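Local structure of septation protein imp2 (Schizosaccharomyces pombe, 5C1F) at residues Ala108-Leu111 with Lys112-Lys116; Val256-Asp259 with Val260-Phe263. The protein binds membrane phospholipids through this F-BAR domain, anchors cytoskeletal proteins to the membrane, is required for normal septation and takes part in disassembly of the medial ring. All blocks are in the same frame, centred on the assembly; numbering follows the deposited sequence.

Contact 1: Ala108-Leu111 with Lys112-Lys116; sequences AASL and KDKKK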
ATOM      1  N   ALA A 108      20.707 -18.619   1.410  1.00 28.04           N
ATOM      2  CA  ALA A 108      20.457 -20.037   1.640  1.00 29.51           C
ATOM      3  C   ALA A 108      21.194 -20.896   0.621  1.00 32.16           C
ATOM      4  O   ALA A 108      21.589 -22.022   0.917  1.00 39.36           O
ATOM      5  CB  ALA A 108      18.967 -20.329   1.597  1.00 26.40           C
ATOM      6  N   ALA A 109      21.376 -20.359  -0.583  1.00 32.53           N
ATOM      7  CA  ALA A 109      22.097 -21.067  -1.632  1.00 35.88           C
ATOM      8  C   ALA A 109      23.596 -21.036  -1.362  1.00 36.91           C
ATOM      9  O   ALA A 109      24.301 -22.023  -1.581  1.00 37.97           O
ATOM     10  CB  ALA A 109      21.787 -20.464  -2.991  1.00 29.22           C
ATOM     11  N   SER A 110      24.078 -19.894  -0.886  1.00 30.64           N
ATOM     12  CA  SER A 110      25.489 -19.740  -0.564  1.00 38.07           C
ATOM     13  C   SER A 110      25.863 -20.578   0.656  1.00 42.52           C
ATOM     14  O   SER A 110      26.925 -21.198   0.689  1.00 43.56           O
ATOM     15  CB  SER A 110      25.823 -18.269  -0.318  1.00 40.42           C
ATOM     16  OG  SER A 110      27.187 -18.109   0.032  1.00 46.87           O
ATOM     17  N   LEU A 111      24.980 -20.595   1.651  1.00 38.94           N
ATOM     18  CA  LEU A 111      25.210 -21.344   2.883  1.00 37.97           C
ATOM     19  C   LEU A 111      25.320 -22.838   2.609  1.00 37.49           C
ATOM     20  O   LEU A 111      26.118 -23.537   3.233  1.00 40.16           O
ATOM     21  CB  LEU A 111      24.088 -21.083   3.890  1.00 35.25           C
ATOM     22  CG  LEU A 111      24.252 -21.758   5.252  1.00 37.67           C
ATOM     23  CD1 LEU A 111      25.393 -21.117   6.027  1.00 33.12           C
ATOM     24  CD2 LEU A 111      22.956 -21.707   6.043  1.00 39.04           C
ATOM     25  N   LYS A 112      24.512 -23.318   1.670  1.00 35.78           N
ATOM     26  CA  LYS A 112      24.532 -24.722   1.284  1.00 38.50           C
ATOM     27  C   LYS A 112      25.900 -25.118   0.737  1.00 41.10           C
ATOM     28  O   LYS A 112      26.407 -26.194   1.047  1.00 44.40           O
ATOM     29  CB  LYS A 112      23.442 -25.009   0.249  1.00 43.51           C
ATOM     30  CG  LYS A 112      23.317 -26.472  -0.141  1.00 50.02           C
ATOM     31  CD  LYS A 112      22.331 -26.651  -1.285  1.00 55.68           C
ATOM     32  CE  LYS A 112      22.181 -28.116  -1.660  1.00 59.72           C
ATOM     33  NZ  LYS A 112      21.572 -28.913  -0.558  1.00 63.75           N
ATOM     34  N   ASP A 113      26.496 -24.244  -0.072  1.00 40.52           N
ATOM     35  CA  ASP A 113      27.829 -24.499  -0.613  1.00 38.88           C
ATOM     36  C   ASP A 113      28.892 -24.406   0.475  1.00 32.60           C
ATOM     37  O   ASP A 113      29.819 -25.215   0.516  1.00 35.82           O
ATOM     38  CB  ASP A 113      28.161 -23.522  -1.744  1.00 37.65           C
ATOM     39  CG  ASP A 113      27.358 -23.789  -3.000  1.00 40.65           C
ATOM     40  OD1 ASP A 113      26.873 -24.928  -3.162  1.00 38.79           O
ATOM     41  OD2 ASP A 113      27.217 -22.862  -3.827  1.00 48.35           O
ATOM     42  N   LYS A 114      28.762 -23.408   1.344  1.00 33.82           N
ATOM     43  CA  LYS A 114      29.700 -23.236   2.446  1.00 39.52           C
ATOM     44  C   LYS A 114      29.701 -24.466   3.349  1.00 39.26           C
ATOM     45  O   LYS A 114      30.760 -24.969   3.728  1.00 39.50           O
ATOM     46  CB  LYS A 114      29.364 -21.981   3.256  1.00 40.52           C
ATOM     47  CG  LYS A 114      29.642 -20.675   2.527  1.00 47.54           C
ATOM     48  CD  LYS A 114      29.375 -19.475   3.425  1.00 51.90           C
ATOM     49  CE  LYS A 114      29.567 -18.167   2.679  1.00 54.32           C
ATOM     50  NZ  LYS A 114      30.955 -18.018   2.165  1.00 61.67           N
ATOM     51  N   LYS A 115      28.508 -24.956   3.677  1.00 38.15           N
ATOM     52  CA  LYS A 115      28.375 -26.142   4.512  1.00 35.44           C
ATOM     53  C   LYS A 115      29.002 -27.362   3.842  1.00 43.35           C
ATOM     54  O   LYS A 115      29.697 -28.144   4.486  1.00 33.95           O
ATOM     55  CB  LYS A 115      26.904 -26.419   4.832  1.00 34.70           C
ATOM     56  CG  LYS A 115      26.700 -27.583   5.793  1.00 34.52           C
ATOM     57  CD  LYS A 115      25.230 -27.911   6.002  1.00 37.52           C
ATOM     58  CE  LYS A 115      25.075 -29.160   6.866  1.00 44.15           C
ATOM     59  NZ  LYS A 115      23.650 -29.540   7.076  1.00 45.94           N
ATOM     60  N   LYS A 116      28.759 -27.516   2.544  1.00 44.36           N
ATOM     61  CA  LYS A 116      29.300 -28.642   1.790  1.00 48.10           C
ATOM     62  C   LYS A 116      30.825 -28.644   1.816  1.00 45.00           C
ATOM     63  O   LYS A 116      31.453 -29.687   1.998  1.00 43.13           O
ATOM     64  CB  LYS A 116      28.801 -28.606   0.344  1.00 53.01           C
ATOM     65  CG  LYS A 116      29.306 -29.749  -0.523  1.00 61.55           C
ATOM     66  CD  LYS A 116      28.909 -29.545  -1.981  1.00 69.35           C
ATOM     67  CE  LYS A 116      29.338 -30.720  -2.847  1.00 73.24           C
ATOM     68  NZ  LYS A 116      28.729 -31.997  -2.383  1.00 76.03           N
TER
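With chi1 at -70°, K114 sets its CG opposite its own carbonyl carbon and beside its backbone N, which sends the chain back along the helix toward S110, one turn earlier. S110 sets its hydroxyl beside its own carbonyl carbon (chi1 178°), where OG meets the far part of the lysine chain: K114 CE comes to 3.6 Å from S110 OG, a van der Waals approach of a methylene to a hydroxyl oxygen. On the way, K114 CG passes 3.3 Å from the carbonyl oxygen S110 O. That same oxygen accepts the backbone N-H of K114 at 2.9 Å between N and O, with the donor in the carbonyl plane. One peptide oxygen therefore meets both the main chain and the aliphatic root of the same lysine.

Spacing of four residues recurs throughout, as expected within the long helix 69-155 of the F-BAR domain. K115 N binds L111 O at 2.8 Å, while K112 N reaches A108 O at 3.3 Å from above the carbonyl plane, 44° out of it. The bond from D113 N to A109 O is weak at 3.5 Å. Beside it, D113 OD2 lies 3.8 Å from A109 O, two acceptors with no bond between them.

The faces of the helix differ in burial. L111 is buried and packs on F27 and V30 of helix 18-59, joined there by A108 on N34 and K115 on F27. A109, K112 and D113 are exposed, and K115 brings its CB to 3.4 Å from L111 O before its extended chain continues past the turn.

Contact 2: Val256-Asp259 with Val260-Phe263; sequences VSQD and VLEF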
ATOM      1  N   VAL A 256     -10.825  29.635  -8.080  1.00 25.14           N
ATOM      2  CA  VAL A 256     -12.251  29.374  -8.210  1.00 26.07           C
ATOM      3  C   VAL A 256     -12.928  30.489  -9.011  1.00 26.28           C
ATOM      4  O   VAL A 256     -13.729  30.217  -9.906  1.00 28.08           O
ATOM      5  CB  VAL A 256     -12.930  29.224  -6.827  1.00 27.65           C
ATOM      6  CG1 VAL A 256     -14.447  29.284  -6.959  1.00 25.80           C
ATOM      7  CG2 VAL A 256     -12.501  27.920  -6.161  1.00 20.18           C
ATOM      8  N   SER A 257     -12.589  31.739  -8.705  1.00 21.60           N
ATOM      9  CA  SER A 257     -13.185  32.876  -9.404  1.00 30.00           C
ATOM     10  C   SER A 257     -12.864  32.857 -10.900  1.00 32.09           C
ATOM     11  O   SER A 257     -13.709  33.208 -11.723  1.00 28.59           O
ATOM     12  CB  SER A 257     -12.720  34.195  -8.781  1.00 30.68           C
ATOM     13  OG  SER A 257     -11.308  34.300  -8.786  1.00 36.91           O
ATOM     14  N   GLN A 258     -11.651  32.437 -11.253  1.00 31.91           N
ATOM     15  CA  GLN A 258     -11.281  32.335 -12.663  1.00 28.60           C
ATOM     16  C   GLN A 258     -12.068  31.211 -13.338  1.00 30.10           C
ATOM     17  O   GLN A 258     -12.505  31.348 -14.480  1.00 38.59           O
ATOM     18  CB  GLN A 258      -9.772  32.110 -12.819  1.00 28.12           C
ATOM     19  CG  GLN A 258      -9.285  32.023 -14.270  1.00 32.43           C
ATOM     20  CD  GLN A 258      -9.507  33.310 -15.056  1.00 42.12           C
ATOM     21  OE1 GLN A 258      -9.545  34.402 -14.488  1.00 46.82           O
ATOM     22  NE2 GLN A 258      -9.652  33.183 -16.371  1.00 38.01           N
ATOM     23  N   ASP A 259     -12.255  30.108 -12.620  1.00 24.59           N
ATOM     24  CA  ASP A 259     -13.041  28.983 -13.115  1.00 22.19           C
ATOM     25  C   ASP A 259     -14.500  29.367 -13.362  1.00 24.12           C
ATOM     26  O   ASP A 259     -15.105  28.937 -14.348  1.00 24.77           O
ATOM     27  CB  ASP A 259     -12.977  27.816 -12.126  1.00 23.38           C
ATOM     28  CG  ASP A 259     -12.016  26.729 -12.566  1.00 29.85           C
ATOM     29  OD1 ASP A 259     -11.182  26.991 -13.463  1.00 25.76           O
ATOM     30  OD2 ASP A 259     -12.095  25.610 -12.010  1.00 27.58           O
ATOM     31  N   VAL A 260     -15.066  30.167 -12.465  1.00 19.86           N
ATOM     32  CA  VAL A 260     -16.462  30.574 -12.597  1.00 20.09           C
ATOM     33  C   VAL A 260     -16.625  31.506 -13.798  1.00 39.76           C
ATOM     34  O   VAL A 260     -17.589  31.398 -14.555  1.00 36.76           O
ATOM     35  CB  VAL A 260     -16.980  31.259 -11.316  1.00 30.18           C
ATOM     36  CG1 VAL A 260     -18.371  31.843 -11.536  1.00 30.93           C
ATOM     37  CG2 VAL A 260     -17.000  30.269 -10.159  1.00 19.73           C
ATOM     38  N   LEU A 261     -15.663  32.407 -13.971  1.00 31.74           N
ATOM     39  CA  LEU A 261     -15.608  33.280 -15.137  1.00 28.60           C
ATOM     40  C   LEU A 261     -15.588  32.469 -16.434  1.00 26.30           C
ATOM     41  O   LEU A 261     -16.386  32.710 -17.338  1.00 27.61           O
ATOM     42  CB  LEU A 261     -14.374  34.189 -15.054  1.00 32.50           C
ATOM     43  CG  LEU A 261     -14.202  35.351 -16.039  1.00 37.96           C
ATOM     44  CD1 LEU A 261     -13.405  36.467 -15.381  1.00 36.13           C
ATOM     45  CD2 LEU A 261     -13.516  34.907 -17.326  1.00 41.73           C
ATOM     46  N   GLU A 262     -14.676  31.507 -16.519  1.00 22.14           N
ATOM     47  CA  GLU A 262     -14.561  30.678 -17.714  1.00 23.80           C
ATOM     48  C   GLU A 262     -15.787  29.791 -17.907  1.00 22.68           C
ATOM     49  O   GLU A 262     -16.174  29.483 -19.037  1.00 22.72           O
ATOM     50  CB  GLU A 262     -13.301  29.819 -17.646  1.00 24.66           C
ATOM     51  CG  GLU A 262     -12.011  30.614 -17.625  1.00 29.09           C
ATOM     52  CD  GLU A 262     -10.790  29.720 -17.631  1.00 36.86           C
ATOM     53  OE1 GLU A 262     -10.964  28.482 -17.658  1.00 37.33           O
ATOM     54  OE2 GLU A 262      -9.660  30.252 -17.608  1.00 35.87           O
ATOM     55  N   PHE A 263     -16.387  29.370 -16.799  1.00 21.03           N
ATOM     56  CA  PHE A 263     -17.615  28.593 -16.853  1.00 28.18           C
ATOM     57  C   PHE A 263     -18.711  29.424 -17.503  1.00 32.65           C
ATOM     58  O   PHE A 263     -19.432  28.944 -18.378  1.00 37.18           O
ATOM     59  CB  PHE A 263     -18.034  28.146 -15.450  1.00 30.83           C
ATOM     60  CG  PHE A 263     -19.337  27.393 -15.412  1.00 34.24           C
ATOM     61  CD1 PHE A 263     -19.369  26.027 -15.638  1.00 37.62           C
ATOM     62  CD2 PHE A 263     -20.525  28.050 -15.136  1.00 31.41           C
ATOM     63  CE1 PHE A 263     -20.563  25.332 -15.597  1.00 36.64           C
ATOM     64  CE2 PHE A 263     -21.723  27.359 -15.095  1.00 35.62           C
ATOM     65  CZ  PHE A 263     -21.741  26.000 -15.326  1.00 38.30           C
TER
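E262 folds back onto Q258 one turn earlier in the short helix 256-267, which follows the long helices of the F-BAR domain, and forms an i to i+4 side-chain bond. Its CB lies 3.6 Å from Q258 O. The next atom, E262 CG, closes to 3.3 Å from that oxygen, which also accepts the backbone N-H of E262. E262 CD then stands 3.9 Å from Q258 NE2, and at the tip E262 OE2 accepts the amide N-H from Q258 NE2 at 3.2 Å. This bond is nearly straight, 175° at the hydrogen. The oxygen is met on its anti side, somewhat out of the carboxylate plane, yet lies in the amide plane of Q258; the two planes are 82° apart, and the bend of Q258 at chi2 (63°) brings NE2 across.

On another side of the helix, V256 CG1 and V260 CG2 make an apolar contact, V256 packing against H220 and V260 against E216 of the second subunit. D259 OD1 lies 4.5 Å from E262 OE1, a like charge probably offset by the partners of the buried D259: OD1 accepts from C70 N, OD2 from L71 N, and OD2 also forms a salt bridge with R219 NH1 of the second subunit.

In the fold
From the N terminus, the chain runs through helix 18-59 and into helix 69-155, where contact 1 lies within a single uninterrupted rod and closes no loop. The chain then returns along helix 162-252, and contact 2 follows in helix 256-267, also local to one helix and closing no loop. The two are in series, neither nested nor crossed, with centres 69 Å apart. The centre of contact 1 is about 15 Å, and that of contact 2 about 56 Å, from the centre of the chain. Contact 1's own side chains pack helix 69-155 on helix 18-59. Contact 2 ties helix 256-267 to the start of helix 69-155, near the C70-C254 disulfide, and to the second subunit.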